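DraIII (Deinococcus radiophilus, PDB 4L0K) is a type II restriction endonuclease that cleaves DNA at a specific recognition sequence, probably through a nuclease centre of the His-Me finger (beta-beta-alpha-metal) kind. Local coordinates at residues A[22-26]-A[138-142]; A[155-160]-A[196-202]. All blocks are in the same frame, centred on the assembly; numbering follows the deposited sequence.

Contact 1: residues A[22-26]-A[138-142]; sequences CQLPL and FTKNY
Q23, L24 and P25, in the cysteine-rich N-terminal module just after strand 20-21, rest against F138 and Y142 of helix 137-147. The polar link is the phenol of Y142, whose OH donates to Q23 O over 2.7 Å. It meets the oxygen at a C=O...OH angle of 141°, tilted somewhat out of the carbonyl plane. R120 of helix 112-126 gives NH1 both to this hydroxyl and to Q23 OE1, so one guanidinium ties the tyrosine to the glutamine and satisfies the oxygen of its buried amide. F138 and Y142 lie one helical turn apart, joined by the helix bond from Y142 N to F138 O. In each, CG lies anti to the backbone N (chi1 162° and 174°), which sends both rings out from the same side of the helix to the module. L24 crosses F138 at about a right angle and sets CD1 3.5 Å from CZ. The compact apolar P25 rests CD at the edges of both rings, 4.3 Å from F138 CE2 and 4.4 Å from Y142 CE1. C22, just before Q23, is modelled as bonded to both C4 and C32, which one sulfur cannot hold as ordinary disulfides; the cluster may mark a metal site, though no metal is modelled.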
loop_
_atom_site.group_PDB
_atom_site.type_symbol
_atom_site.label_atom_id
_atom_site.label_comp_id
_atom_site.label_asym_id
_atom_site.label_seq_id
_atom_site.Cartn_x
_atom_site.Cartn_y
_atom_site.Cartn_z
ATOM N N CYS A 22 -10.158 20.903 28.154
ATOM C CA CYS A 22 -11.603 20.695 28.291
ATOM C C CYS A 22 -12.266 20.952 26.929
ATOM O O CYS A 22 -12.004 21.972 26.294
ATOM C CB CYS A 22 -12.126 21.683 29.349
ATOM S SG CYS A 22 -13.800 21.546 30.069
ATOM N N GLN A 23 -13.113 20.037 26.470
ATOM C CA GLN A 23 -13.810 20.285 25.215
ATOM C C GLN A 23 -15.323 20.446 25.418
ATOM O O GLN A 23 -16.088 20.490 24.450
ATOM C CB GLN A 23 -13.471 19.204 24.173
ATOM C CG GLN A 23 -11.961 19.044 23.906
ATOM C CD GLN A 23 -11.376 20.188 23.094
ATOM O OE1 GLN A 23 -12.074 20.813 22.300
ATOM N NE2 GLN A 23 -10.094 20.465 23.288
ATOM N N LEU A 24 -15.741 20.529 26.682
ATOM C CA LEU A 24 -17.121 20.880 27.036
ATOM C C LEU A 24 -17.347 22.353 26.730
ATOM O O LEU A 24 -16.378 23.121 26.665
ATOM C CB LEU A 24 -17.381 20.631 28.527
ATOM C CG LEU A 24 -17.998 19.298 28.947
ATOM C CD1 LEU A 24 -19.124 18.839 27.991
ATOM C CD2 LEU A 24 -16.928 18.241 29.076
ATOM N N PRO A 25 -18.614 22.755 26.521
ATOM C CA PRO A 25 -18.937 24.181 26.340
ATOM C C PRO A 25 -18.472 25.024 27.535
ATOM O O PRO A 25 -18.499 24.523 28.658
ATOM C CB PRO A 25 -20.469 24.185 26.256
ATOM C CG PRO A 25 -20.814 22.831 25.740
ATOM C CD PRO A 25 -19.809 21.905 26.379
ATOM N N LEU A 26 -18.058 26.266 27.285
ATOM C CA LEU A 26 -17.542 27.171 28.318
ATOM C C LEU A 26 -18.398 27.217 29.593
ATOM O O LEU A 26 -17.859 27.249 30.702
ATOM C CB LEU A 26 -17.362 28.582 27.732
ATOM C CG LEU A 26 -16.625 29.668 28.531
ATOM C CD1 LEU A 26 -15.223 29.222 28.965
ATOM C CD2 LEU A 26 -16.552 30.946 27.705
ATOM N N PHE A 138 -27.010 15.712 24.071
ATOM C CA PHE A 138 -25.770 16.467 24.213
ATOM C C PHE A 138 -24.822 16.229 23.035
ATOM O O PHE A 138 -24.354 17.173 22.402
ATOM C CB PHE A 138 -25.029 16.114 25.497
ATOM C CG PHE A 138 -23.585 16.523 25.468
ATOM C CD1 PHE A 138 -22.585 15.580 25.275
ATOM C CD2 PHE A 138 -23.230 17.863 25.574
ATOM C CE1 PHE A 138 -21.257 15.962 25.219
ATOM C CE2 PHE A 138 -21.902 18.252 25.522
ATOM C CZ PHE A 138 -20.914 17.299 25.343
ATOM N N THR A 139 -24.536 14.958 22.757
ATOM C CA THR A 139 -23.582 14.588 21.712
ATOM C C THR A 139 -24.047 15.125 20.374
ATOM O O THR A 139 -23.292 15.807 19.667
ATOM C CB THR A 139 -23.453 13.068 21.601
ATOM O OG1 THR A 139 -23.320 12.512 22.911
ATOM C CG2 THR A 139 -22.246 12.684 20.756
ATOM N N LYS A 140 -25.309 14.831 20.057
ATOM C CA LYS A 140 -25.948 15.298 18.832
ATOM C C LYS A 140 -25.829 16.809 18.649
ATOM O O LYS A 140 -25.356 17.273 17.608
ATOM C CB LYS A 140 -27.422 14.890 18.806
ATOM C CG LYS A 140 -28.185 15.429 17.604
ATOM C CD LYS A 140 -29.498 14.679 17.404
ATOM C CE LYS A 140 -30.152 15.030 16.072
ATOM N NZ LYS A 140 -30.585 16.451 16.011
ATOM N N ASN A 141 -26.248 17.575 19.660
ATOM C CA ASN A 141 -26.289 19.028 19.518
ATOM C C ASN A 141 -24.909 19.645 19.463
ATOM O O ASN A 141 -24.652 20.570 18.680
ATOM C CB ASN A 141 -27.137 19.659 20.621
ATOM C CG ASN A 141 -28.594 19.267 20.504
ATOM O OD1 ASN A 141 -29.141 19.196 19.396
ATOM N ND2 ASN A 141 -29.220 18.966 21.634
ATOM N N TYR A 142 -24.023 19.112 20.294
ATOM C CA TYR A 142 -22.638 19.548 20.341
ATOM C C TYR A 142 -21.943 19.359 18.976
ATOM O O TYR A 142 -21.354 20.301 18.427
ATOM C CB TYR A 142 -21.922 18.752 21.425
ATOM C CG TYR A 142 -20.436 18.982 21.526
ATOM C CD1 TYR A 142 -19.920 19.897 22.438
ATOM C CD2 TYR A 142 -19.540 18.250 20.744
ATOM C CE1 TYR A 142 -18.565 20.092 22.554
ATOM C CE2 TYR A 142 -18.180 18.443 20.851
ATOM C CZ TYR A 142 -17.700 19.363 21.763
ATOM O OH TYR A 142 -16.349 19.558 21.878
#

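Contact 2: residues A[155-160]-A[196-202]; sequences TNCEIC and FAHRFCN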
loop_
_atom_site.group_PDB
_atom_site.type_symbol
_atom_site.label_atom_id
_atom_site.label_comp_id
_atom_site.label_asym_id
_atom_site.label_seq_id
_atom_site.Cartn_x
_atom_site.Cartn_y
_atom_site.Cartn_z
ATOM N N THR A 155 -23.038 8.744 5.773
ATOM C CA THR A 155 -21.594 8.547 5.820
ATOM C C THR A 155 -21.121 7.561 4.760
ATOM O O THR A 155 -21.479 6.383 4.802
ATOM C CB THR A 155 -21.124 8.130 7.224
ATOM O OG1 THR A 155 -21.315 9.240 8.109
ATOM C CG2 THR A 155 -19.627 7.771 7.221
ATOM N N ASN A 156 -20.336 8.060 3.798
ATOM C CA ASN A 156 -19.781 7.215 2.730
ATOM C C ASN A 156 -18.239 7.118 2.742
ATOM O O ASN A 156 -17.561 8.001 3.278
ATOM C CB ASN A 156 -20.203 7.735 1.349
ATOM C CG ASN A 156 -21.690 7.912 1.220
ATOM O OD1 ASN A 156 -22.465 7.132 1.762
ATOM N ND2 ASN A 156 -22.104 8.955 0.494
ATOM N N CYS A 157 -17.700 6.065 2.124
ATOM C CA CYS A 157 -16.287 6.034 1.749
ATOM C C CYS A 157 -15.957 7.341 1.033
ATOM O O CYS A 157 -16.657 7.725 0.097
ATOM C CB CYS A 157 -16.000 4.824 0.837
ATOM S SG CYS A 157 -14.236 4.556 0.284
ATOM N N GLU A 158 -14.908 8.036 1.479
ATOM C CA GLU A 158 -14.511 9.309 0.864
ATOM C C GLU A 158 -14.004 9.134 -0.559
ATOM O O GLU A 158 -14.095 10.072 -1.354
ATOM C CB GLU A 158 -13.445 10.036 1.694
ATOM C CG GLU A 158 -13.918 10.443 3.055
ATOM C CD GLU A 158 -14.947 11.558 3.006
ATOM O OE1 GLU A 158 -14.950 12.320 2.013
ATOM O OE2 GLU A 158 -15.738 11.673 3.967
ATOM N N ILE A 159 -13.438 7.952 -0.844
ATOM C CA ILE A 159 -13.013 7.564 -2.190
ATOM C C ILE A 159 -14.102 6.820 -3.008
ATOM O O ILE A 159 -14.532 7.378 -3.997
ATOM C CB ILE A 159 -11.725 6.706 -2.162
ATOM C CG1 ILE A 159 -10.580 7.475 -1.503
ATOM C CG2 ILE A 159 -11.357 6.263 -3.567
ATOM C CD1 ILE A 159 -10.235 6.989 -0.125
ATOM N N CYS A 160 -14.491 5.590 -2.590
ATOM C CA CYS A 160 -15.579 4.719 -3.170
ATOM C C CYS A 160 -16.890 5.565 -3.449
ATOM O O CYS A 160 -17.539 5.426 -4.476
ATOM C CB CYS A 160 -15.846 3.359 -2.300
ATOM S SG CYS A 160 -14.425 2.873 -0.864
ATOM N N PHE A 196 -13.991 8.654 6.508
ATOM C CA PHE A 196 -13.734 7.221 6.507
ATOM C C PHE A 196 -13.613 6.678 5.081
ATOM O O PHE A 196 -14.218 7.225 4.129
ATOM C CB PHE A 196 -14.831 6.475 7.277
ATOM C CG PHE A 196 -14.922 6.855 8.741
ATOM C CD1 PHE A 196 -13.813 6.802 9.557
ATOM C CD2 PHE A 196 -16.128 7.255 9.285
ATOM C CE1 PHE A 196 -13.895 7.149 10.892
ATOM C CE2 PHE A 196 -16.231 7.608 10.632
ATOM C CZ PHE A 196 -15.100 7.560 11.433
ATOM N N ALA A 197 -12.821 5.616 4.936
ATOM C CA ALA A 197 -12.637 4.951 3.639
ATOM C C ALA A 197 -12.432 3.453 3.817
ATOM O O ALA A 197 -11.831 3.024 4.804
ATOM C CB ALA A 197 -11.452 5.537 2.909
ATOM N N HIS A 198 -12.937 2.659 2.872
ATOM C CA HIS A 198 -12.518 1.265 2.765
ATOM C C HIS A 198 -11.005 1.184 2.726
ATOM O O HIS A 198 -10.347 2.039 2.120
ATOM C CB HIS A 198 -13.018 0.628 1.467
ATOM C CG HIS A 198 -14.498 0.546 1.371
ATOM N ND1 HIS A 198 -15.235 1.407 0.593
ATOM C CD2 HIS A 198 -15.386 -0.279 1.979
ATOM C CE1 HIS A 198 -16.519 1.106 0.716
ATOM N NE2 HIS A 198 -16.635 0.091 1.552
ATOM N N ARG A 199 -10.470 0.143 3.354
ATOM C CA ARG A 199 -9.045 -0.154 3.297
ATOM C C ARG A 199 -8.554 -0.117 1.854
ATOM O O ARG A 199 -7.619 0.619 1.529
ATOM C CB ARG A 199 -8.789 -1.526 3.904
ATOM C CG ARG A 199 -7.453 -2.127 3.545
ATOM C CD ARG A 199 -6.410 -1.820 4.580
ATOM N NE ARG A 199 -5.083 -2.197 4.098
ATOM C CZ ARG A 199 -3.940 -1.681 4.544
ATOM N NH1 ARG A 199 -2.791 -2.098 4.030
ATOM N NH2 ARG A 199 -3.945 -0.749 5.496
ATOM N N PHE A 200 -9.217 -0.867 0.979
ATOM C CA PHE A 200 -8.809 -0.899 -0.421
ATOM C C PHE A 200 -8.699 0.505 -1.024
ATOM O O PHE A 200 -7.686 0.847 -1.649
ATOM C CB PHE A 200 -9.747 -1.757 -1.294
ATOM C CG PHE A 200 -9.328 -1.783 -2.741
ATOM C CD1 PHE A 200 -8.407 -2.731 -3.196
ATOM C CD2 PHE A 200 -9.792 -0.819 -3.627
ATOM C CE1 PHE A 200 -7.976 -2.732 -4.527
ATOM C CE2 PHE A 200 -9.369 -0.812 -4.961
ATOM C CZ PHE A 200 -8.452 -1.768 -5.408
ATOM N N CYS A 201 -9.752 1.294 -0.849
ATOM C CA CYS A 201 -9.844 2.606 -1.489
ATOM C C CYS A 201 -8.764 3.529 -0.921
ATOM O O CYS A 201 -8.109 4.292 -1.644
ATOM C CB CYS A 201 -11.244 3.217 -1.276
ATOM S SG CYS A 201 -12.687 2.181 -1.780
ATOM N N ASN A 202 -8.582 3.432 0.391
ATOM C CA ASN A 202 -7.562 4.195 1.083
ATOM C C ASN A 202 -6.140 3.866 0.613
ATOM O O ASN A 202 -5.355 4.778 0.378
ATOM C CB ASN A 202 -7.675 4.006 2.595
ATOM C CG ASN A 202 -7.055 5.145 3.361
ATOM O OD1 ASN A 202 -7.040 6.276 2.893
ATOM N ND2 ASN A 202 -6.541 4.853 4.543
HETATM O O HOH W 1 -16.470 9.489 5.510
#
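C160 and C201 are joined in the model by a disulfide, SG to SG 2.1 Å, at the centre of a cluster that also holds C157 and H198. C160 SG is bonded to C157 SG as well, at 2.0 Å. Beside the sulfurs, the H198 ring turns its ND1 edge inward. C157 SG lies obliquely to that ring, while C160 SG is near its plane at an implausibly short separation.

Apolar packing closes one flank. I159 lays CD1 against A197 CB at 3.6 Å, and its CB against the CB of C201; this branched side chain also reaches L210 and F213 of helix 210-226. One residue earlier on the strand, F196 meets T155 CG2 of the loop at its ring edge and is buried against L122 and L125.

The backbones are pinned by E158 N, which donates to F196 O across 2.9 Å, at an N-H...O angle of 151° and nearly in line with the carbonyl. A water accepts from F196 N (2.8 Å) and is placed to donate to N156 O and E158 OE2. The bend at chi2 (-70°) folds the glutamate back to that water, a role suited to a flexible acidic chain.

Strands 179-183 and 194-198 with helix 199-205 are consistent with the beta-beta-alpha unit of a His-Me finger. H198 takes the helix's N-cap position, and the first turn, with its bond from N202 N to H198 O, carries C201 to the same sulfur cluster.

One sulfur cannot hold two ordinary disulfides, so the bonding at C160 is doubtful. C157, C160, C201 and H198 converge here, with C157 and C160 spaced as CxxC, resembling a structural zinc site, as in some relatives; no metal is modelled, and H198 ND1 has no modelled hydrogen-bond partner.

How the contacts relate
From the N terminus, the chain first forms the small antiparallel pair 7-8 and 20-21. Contact 1 then joins the loop after it to helix 137-147, closing a loop of 111 intervening residues, 50 of them helical and none in strands. Only after this does the chain reach 155-160, where contact 2 opens; it closes at 196-202 after 35 residues that include strand 179-183. The two loops therefore follow in series, neither nested nor crossed. The centres of contact 1 and contact 2 are 28 Å apart, and their nearest atoms about 13 Å. Contact 1 fastens the N-terminal module to the helical body, and contact 2 fastens a loop to the beta-beta-alpha unit near the second subunit.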